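Local coordinates for protein C-type lectin domain family 4, member b1 (PDB 6LKR) that probably recognises pathogen-derived phosphoglycolipids through a calcium-binding C-type lectin domain and acts in immune signalling, at residues V104-R109 with W114-I119; T21-A26 with E32-R37. All blocks are in the same frame, centred on the assembly; numbering follows the deposited sequence. Where two conformers were deposited one is given.

Both contacts belong to a single C-type lectin domain and follow one another along the chain, contact 2 (21-26 with 32-37) closing well before contact 1 (104-109 with 114-119) opens. Their centres lie about 18 Å apart and their nearest atoms about 8 Å, so they do not touch. The central sheet relates them: strand 103-109 pairs with strand 64-70, which runs parallel to strand 126-132, and helix 28-37 is tied to that last strand by the disulfide Cys35-Cys129. Contact 1 is the largely buried hairpin, which carries two of the calcium-binding residues at one end; contact 2, a small surface contact between loop and helix, lies away from the metal site in the same domain.

Contact 1 of 2, residues V104-R109 with W114-I119; sequences VTVYYR and WGWNDI. With CA (calcium ion), chain D.
Tyr108 sets CG anti to its backbone N (chi1 -174°) and Trp114 sets CG anti to its carbonyl carbon (chi1 -69°), which brings the two rings together on one face of the antiparallel hairpin of the C-type lectin fold. The Tyr108 edge is turned toward the indole face in a T-shaped stack, planes at 71°, with Tyr108 CD1 3.5 Å from Trp114 NE1. Over the six-membered ring of Trp114, Tyr108 CB forms a CH-pi contact, 3.9 Å from the ring centroid. Val106, slim and branched, fits between two indoles: its CG2 lies 3.9 Å from Trp114 CE3 and also meets the edge of Trp116 at CD1. Trp116 NE1 hydrogen-bonds to Gln51 OE1, so the buried indole keeps a polar partner.

Backbone bonds zip the strands together. Thr105 N gives to Asn117 O at 2.8 Å, and Asn117 N returns a bond to Thr105 O. At the next hydrogen-bonded pair Tyr107 N reaches Gly115 O at 3.0 Å.

Trp116, Asn117 and Asp118 form the WND motif of these lectins, whose last two residues bind calcium along with Glu95, Ser97 and Glu101. An acidic residue suits this place: Asp118 OD2 forms a salt bridge with Arg74 and accepts from Ser98 N. Asp118 grips the ion twice, through OD1 at 2.3 Å from the calcium and through its backbone O.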
loop_
_atom_site.group_PDB
_atom_site.type_symbol
_atom_site.label_atom_id
_atom_site.label_comp_id
_atom_site.label_asym_id
_atom_site.label_seq_id
_atom_site.Cartn_x
_atom_site.Cartn_y
_atom_site.Cartn_z
ATOM N N VAL A 104 5.230 4.168 16.497
ATOM C CA VAL A 104 5.328 5.500 15.839
ATOM C C VAL A 104 4.047 6.279 16.107
ATOM O O VAL A 104 2.945 5.714 15.959
ATOM C CB VAL A 104 5.629 5.374 14.335
ATOM C CG1 VAL A 104 5.757 6.729 13.654
ATOM C CG2 VAL A 104 6.893 4.565 14.110
ATOM N N THR A 105 4.215 7.534 16.512
ATOM C CA THR A 105 3.099 8.494 16.680
ATOM C C THR A 105 3.283 9.654 15.712
ATOM O O THR A 105 4.423 9.880 15.251
ATOM C CB THR A 105 3.008 9.064 18.098
ATOM O OG1 THR A 105 4.293 9.579 18.458
ATOM C CG2 THR A 105 2.547 8.027 19.092
ATOM N N VAL A 106 2.186 10.328 15.405
ATOM C CA VAL A 106 2.220 11.592 14.635
ATOM C C VAL A 106 1.741 12.661 15.615
ATOM O O VAL A 106 0.763 12.415 16.346
ATOM C CB VAL A 106 1.395 11.504 13.338
ATOM C CG1 VAL A 106 -0.071 11.195 13.610
ATOM C CG2 VAL A 106 1.538 12.763 12.503
ATOM N N TYR A 107 2.441 13.788 15.672
ATOM C CA TYR A 107 2.103 14.893 16.598
ATOM C C TYR A 107 2.588 16.207 15.993
ATOM O O TYR A 107 3.379 16.209 15.029
ATOM C CB TYR A 107 2.659 14.620 17.996
ATOM C CG TYR A 107 4.084 15.056 18.233
ATOM C CD1 TYR A 107 5.151 14.231 17.921
ATOM C CD2 TYR A 107 4.358 16.279 18.822
ATOM C CE1 TYR A 107 6.459 14.623 18.164
ATOM C CE2 TYR A 107 5.658 16.689 19.067
ATOM C CZ TYR A 107 6.713 15.857 18.739
ATOM O OH TYR A 107 7.988 16.272 18.977
ATOM N N TYR A 108 2.078 17.300 16.544
ATOM C CA TYR A 108 2.265 18.667 16.011
ATOM C C TYR A 108 3.339 19.373 16.839
ATOM O O TYR A 108 3.185 19.417 18.061
ATOM C CB TYR A 108 0.928 19.404 16.051
ATOM C CG TYR A 108 0.947 20.758 15.398
ATOM C CD1 TYR A 108 0.679 20.899 14.048
ATOM C CD2 TYR A 108 1.240 21.900 16.129
ATOM C CE1 TYR A 108 0.683 22.144 13.440
ATOM C CE2 TYR A 108 1.257 23.151 15.535
ATOM C CZ TYR A 108 0.977 23.272 14.186
ATOM O OH TYR A 108 0.988 24.497 13.589
ATOM N N ARG A 109 4.403 19.849 16.191
ATOM C CA ARG A 109 5.431 20.720 16.823
ATOM C C ARG A 109 5.083 22.182 16.513
ATOM O O ARG A 109 4.951 22.507 15.326
ATOM C CB ARG A 109 6.831 20.356 16.321
ATOM C CG ARG A 109 7.389 19.069 16.909
ATOM C CD ARG A 109 8.861 18.882 16.583
ATOM N NE ARG A 109 9.436 17.694 17.204
ATOM C CZ ARG A 109 10.649 17.203 16.946
ATOM N NH1 ARG A 109 11.446 17.790 16.070
ATOM N NH2 ARG A 109 11.062 16.112 17.567
ATOM N N TRP A 114 3.064 18.963 11.619
ATOM C CA TRP A 114 2.883 17.531 11.952
ATOM C C TRP A 114 4.110 16.740 11.506
ATOM O O TRP A 114 4.726 17.086 10.475
ATOM C CB TRP A 114 1.610 16.995 11.311
ATOM C CG TRP A 114 0.364 17.560 11.908
ATOM C CD1 TRP A 114 -0.358 18.625 11.453
ATOM C CD2 TRP A 114 -0.330 17.059 13.062
ATOM N NE1 TRP A 114 -1.458 18.816 12.244
ATOM C CE2 TRP A 114 -1.470 17.871 13.237
ATOM C CE3 TRP A 114 -0.118 15.990 13.942
ATOM C CZ2 TRP A 114 -2.387 17.648 14.264
ATOM C CZ3 TRP A 114 -1.014 15.781 14.965
ATOM C CH2 TRP A 114 -2.134 16.602 15.121
ATOM N N GLY A 115 4.436 15.696 12.258
ATOM C CA GLY A 115 5.554 14.802 11.937
ATOM C C GLY A 115 5.492 13.558 12.792
ATOM O O GLY A 115 4.726 13.545 13.782
ATOM N N TRP A 116 6.275 12.550 12.420
ATOM C CA TRP A 116 6.307 11.246 13.117
ATOM C C TRP A 116 7.416 11.237 14.175
ATOM O O TRP A 116 8.471 11.871 13.966
ATOM C CB TRP A 116 6.530 10.093 12.147
ATOM C CG TRP A 116 5.576 9.988 11.003
ATOM C CD1 TRP A 116 4.366 10.597 10.822
ATOM C CD2 TRP A 116 5.794 9.169 9.847
ATOM N NE1 TRP A 116 3.822 10.208 9.625
ATOM C CE2 TRP A 116 4.673 9.330 9.009
ATOM C CE3 TRP A 116 6.823 8.304 9.458
ATOM C CZ2 TRP A 116 4.564 8.660 7.793
ATOM C CZ3 TRP A 116 6.716 7.652 8.252
ATOM C CH2 TRP A 116 5.598 7.824 7.437
ATOM N N ASN A 117 7.188 10.457 15.222
ATOM C CA ASN A 117 8.115 10.247 16.356
ATOM C C ASN A 117 8.070 8.763 16.702
ATOM O O ASN A 117 6.946 8.232 16.860
ATOM C CB ASN A 117 7.704 11.132 17.534
ATOM C CG ASN A 117 8.529 10.916 18.784
ATOM O OD1 ASN A 117 9.726 10.643 18.713
ATOM N ND2 ASN A 117 7.904 11.080 19.937
ATOM N N ASP A 118 9.227 8.113 16.822
ATOM C CA ASP A 118 9.287 6.758 17.424
ATOM C C ASP A 118 9.091 6.932 18.934
ATOM O O ASP A 118 9.631 7.893 19.512
ATOM C CB ASP A 118 10.540 5.985 17.007
ATOM C CG ASP A 118 11.856 6.617 17.436
ATOM O OD1 ASP A 118 11.884 7.859 17.666
ATOM O OD2 ASP A 118 12.836 5.869 17.526
ATOM N N ILE A 119 8.241 6.104 19.538
ATOM C CA ILE A 119 8.003 6.109 21.010
ATOM C C ILE A 119 7.847 4.665 21.469
ATOM O O ILE A 119 7.689 3.785 20.614
ATOM C CB ILE A 119 6.778 6.945 21.426
ATOM C CG1 ILE A 119 5.474 6.390 20.851
ATOM C CG2 ILE A 119 6.968 8.415 21.088
ATOM C CD1 ILE A 119 4.254 6.871 21.615
HETATM CA CA CA D . 11.610 9.213 19.483
HETATM O O HOH W 1 12.152 11.523 20.618
HETATM O O HOH W 2 10.932 9.792 21.608
#

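Contact 2 of 2, residues T21-A26 with E32-R37; sequences TVFSSA and EENCSR
Phe23 and Val22, on the loop that leads from strand 15-18 into helix 28-37 of the C-type lectin domain, meet Asn34 at a partly exposed position of that helix. The contact is small and lies near the surface. Phe23 and Asn34 reach for each other from opposite directions, although the exact fit at the ring's end is doubtful. The amide is turned 64° from the ring, Phe23 CE2 lying 3.8 Å from Asn34 CG. An extended first torsion, CG anti to the backbone N (chi1 180°), carries the amide of Asn34 outward from the helix to meet the loop. Val22 crosses the asparagine at a slant, its CG2 4.1 Å from Asn34 OD1.

A phenylalanine suits this place because it is long and flat enough to span from loop to helix, while asparagine suits a partly exposed helix position because its short side chain sets a polar amide against the ring's end, next to solvent. Within the loop, Ala26 CB covers one face of the Phe23 ring, 3.6 Å above its plane and toward the rim; a small methyl fits there. The helix's own i to i+4 bonds include Ser36 N to Glu32 O at 2.9 Å, and Ser36 OG also donates to Glu32 O.

Buried Cys35 joins the helix by a disulfide to Cys129 of strand 126-132, and Glu32 hydrogen-bonds to His41 ND1 through OE2 and to Leu42 N through OE1, so the helix is held against strands 126-132 and 41-42 while Asn34 meets the loop.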
loop_
_atom_site.group_PDB
_atom_site.type_symbol
_atom_site.label_atom_id
_atom_site.label_comp_id
_atom_site.label_asym_id
_atom_site.label_seq_id
_atom_site.Cartn_x
_atom_site.Cartn_y
_atom_site.Cartn_z
ATOM N N THR A 21 -13.049 7.143 19.635
ATOM C CA THR A 21 -13.327 7.786 20.951
ATOM C C THR A 21 -13.645 6.742 22.039
ATOM O O THR A 21 -13.737 7.161 23.206
ATOM C CB THR A 21 -14.458 8.809 20.791
ATOM O OG1 THR A 21 -15.451 8.200 19.960
ATOM C CG2 THR A 21 -13.990 10.115 20.180
ATOM N N VAL A 22 -13.775 5.445 21.707
ATOM C CA VAL A 22 -14.146 4.386 22.704
ATOM C C VAL A 22 -13.239 4.551 23.925
ATOM O O VAL A 22 -13.773 4.582 25.050
ATOM C CB VAL A 22 -14.043 2.929 22.207
ATOM C CG1 VAL A 22 -14.818 1.988 23.121
ATOM C CG2 VAL A 22 -14.494 2.747 20.778
ATOM N N PHE A 23 -11.921 4.614 23.714
ATOM C CA PHE A 23 -10.946 4.903 24.796
ATOM C C PHE A 23 -10.268 6.238 24.491
ATOM O O PHE A 23 -10.039 6.555 23.314
ATOM C CB PHE A 23 -9.971 3.745 25.026
ATOM C CG PHE A 23 -9.558 2.957 23.809
ATOM C CD1 PHE A 23 -8.693 3.507 22.873
ATOM C CD2 PHE A 23 -9.995 1.654 23.626
ATOM C CE1 PHE A 23 -8.296 2.779 21.763
ATOM C CE2 PHE A 23 -9.589 0.923 22.522
ATOM C CZ PHE A 23 -8.738 1.489 21.597
ATOM N N SER A 24 -10.021 7.018 25.544
ATOM C CA SER A 24 -9.338 8.334 25.479
ATOM C C SER A 24 -7.883 8.123 25.047
ATOM O O SER A 24 -7.345 9.024 24.384
ATOM C CB SER A 24 -9.441 9.070 26.796
ATOM O OG SER A 24 -9.165 8.201 27.885
ATOM N N SER A 25 -7.288 6.973 25.401
ATOM C CA SER A 25 -5.908 6.585 25.002
ATOM C C SER A 25 -5.693 5.090 25.254
ATOM O O SER A 25 -6.437 4.516 26.054
ATOM C CB SER A 25 -4.880 7.407 25.732
ATOM O OG SER A 25 -4.810 7.019 27.093
ATOM N N ALA A 26 -4.698 4.504 24.586
ATOM C CA ALA A 26 -4.362 3.070 24.696
ATOM C C ALA A 26 -2.965 2.828 24.126
ATOM O O ALA A 26 -2.477 3.681 23.365
ATOM C CB ALA A 26 -5.396 2.247 23.970
ATOM N N GLU A 32 -4.213 -0.864 17.700
ATOM C CA GLU A 32 -4.331 -1.692 16.471
ATOM C C GLU A 32 -5.498 -2.676 16.647
ATOM O O GLU A 32 -6.247 -2.876 15.675
ATOM C CB GLU A 32 -3.016 -2.398 16.135
ATOM C CG GLU A 32 -3.110 -3.349 14.943
ATOM C CD GLU A 32 -3.543 -2.782 13.593
ATOM O OE1 GLU A 32 -3.583 -1.554 13.437
ATOM O OE2 GLU A 32 -3.822 -3.582 12.682
ATOM N N GLU A 33 -5.630 -3.290 17.825
ATOM C CA GLU A 33 -6.725 -4.258 18.113
ATOM C C GLU A 33 -8.077 -3.562 17.904
ATOM O O GLU A 33 -8.944 -4.155 17.242
ATOM C CB GLU A 33 -6.594 -4.813 19.532
ATOM C CG GLU A 33 -7.678 -5.815 19.893
ATOM C CD GLU A 33 -7.554 -6.356 21.307
ATOM O OE1 GLU A 33 -7.613 -5.546 22.267
ATOM O OE2 GLU A 33 -7.386 -7.579 21.446
ATOM N N ASN A 34 -8.244 -2.345 18.424
ATOM C CA ASN A 34 -9.503 -1.565 18.267
ATOM C C ASN A 34 -9.776 -1.328 16.779
ATOM O O ASN A 34 -10.921 -1.579 16.347
ATOM C CB ASN A 34 -9.479 -0.249 19.042
ATOM C CG ASN A 34 -10.760 0.547 18.883
ATOM O OD1 ASN A 34 -11.852 0.035 19.149
ATOM N ND2 ASN A 34 -10.641 1.785 18.420
ATOM N N CYS A 35 -8.781 -0.881 16.007
ATOM C CA CYS A 35 -8.941 -0.696 14.544
ATOM C C CYS A 35 -9.381 -2.032 13.926
ATOM O O CYS A 35 -10.355 -2.018 13.173
ATOM C CB CYS A 35 -7.683 -0.153 13.868
ATOM S SG CYS A 35 -7.192 1.522 14.365
ATOM N N SER A 36 -8.754 -3.166 14.276
ATOM C CA SER A 36 -9.067 -4.491 13.668
ATOM C C SER A 36 -10.516 -4.885 13.971
ATOM O O SER A 36 -11.144 -5.508 13.110
ATOM C CB SER A 36 -8.113 -5.564 14.122
ATOM O OG SER A 36 -6.780 -5.083 14.108
ATOM N N ARG A 37 -11.022 -4.525 15.159
ATOM C CA ARG A 37 -12.415 -4.838 15.591
ATOM C C ARG A 37 -13.424 -4.093 14.703
ATOM O O ARG A 37 -14.589 -4.537 14.651
ATOM C CB ARG A 37 -12.660 -4.468 17.058
ATOM C CG ARG A 37 -11.716 -5.116 18.062
ATOM C CD ARG A 37 -11.617 -6.631 17.998
ATOM N NE ARG A 37 -11.690 -7.177 16.651
ATOM C CZ ARG A 37 -11.120 -8.316 16.268
ATOM N NH1 ARG A 37 -11.256 -8.734 15.023
ATOM N NH2 ARG A 37 -10.410 -9.024 17.129
#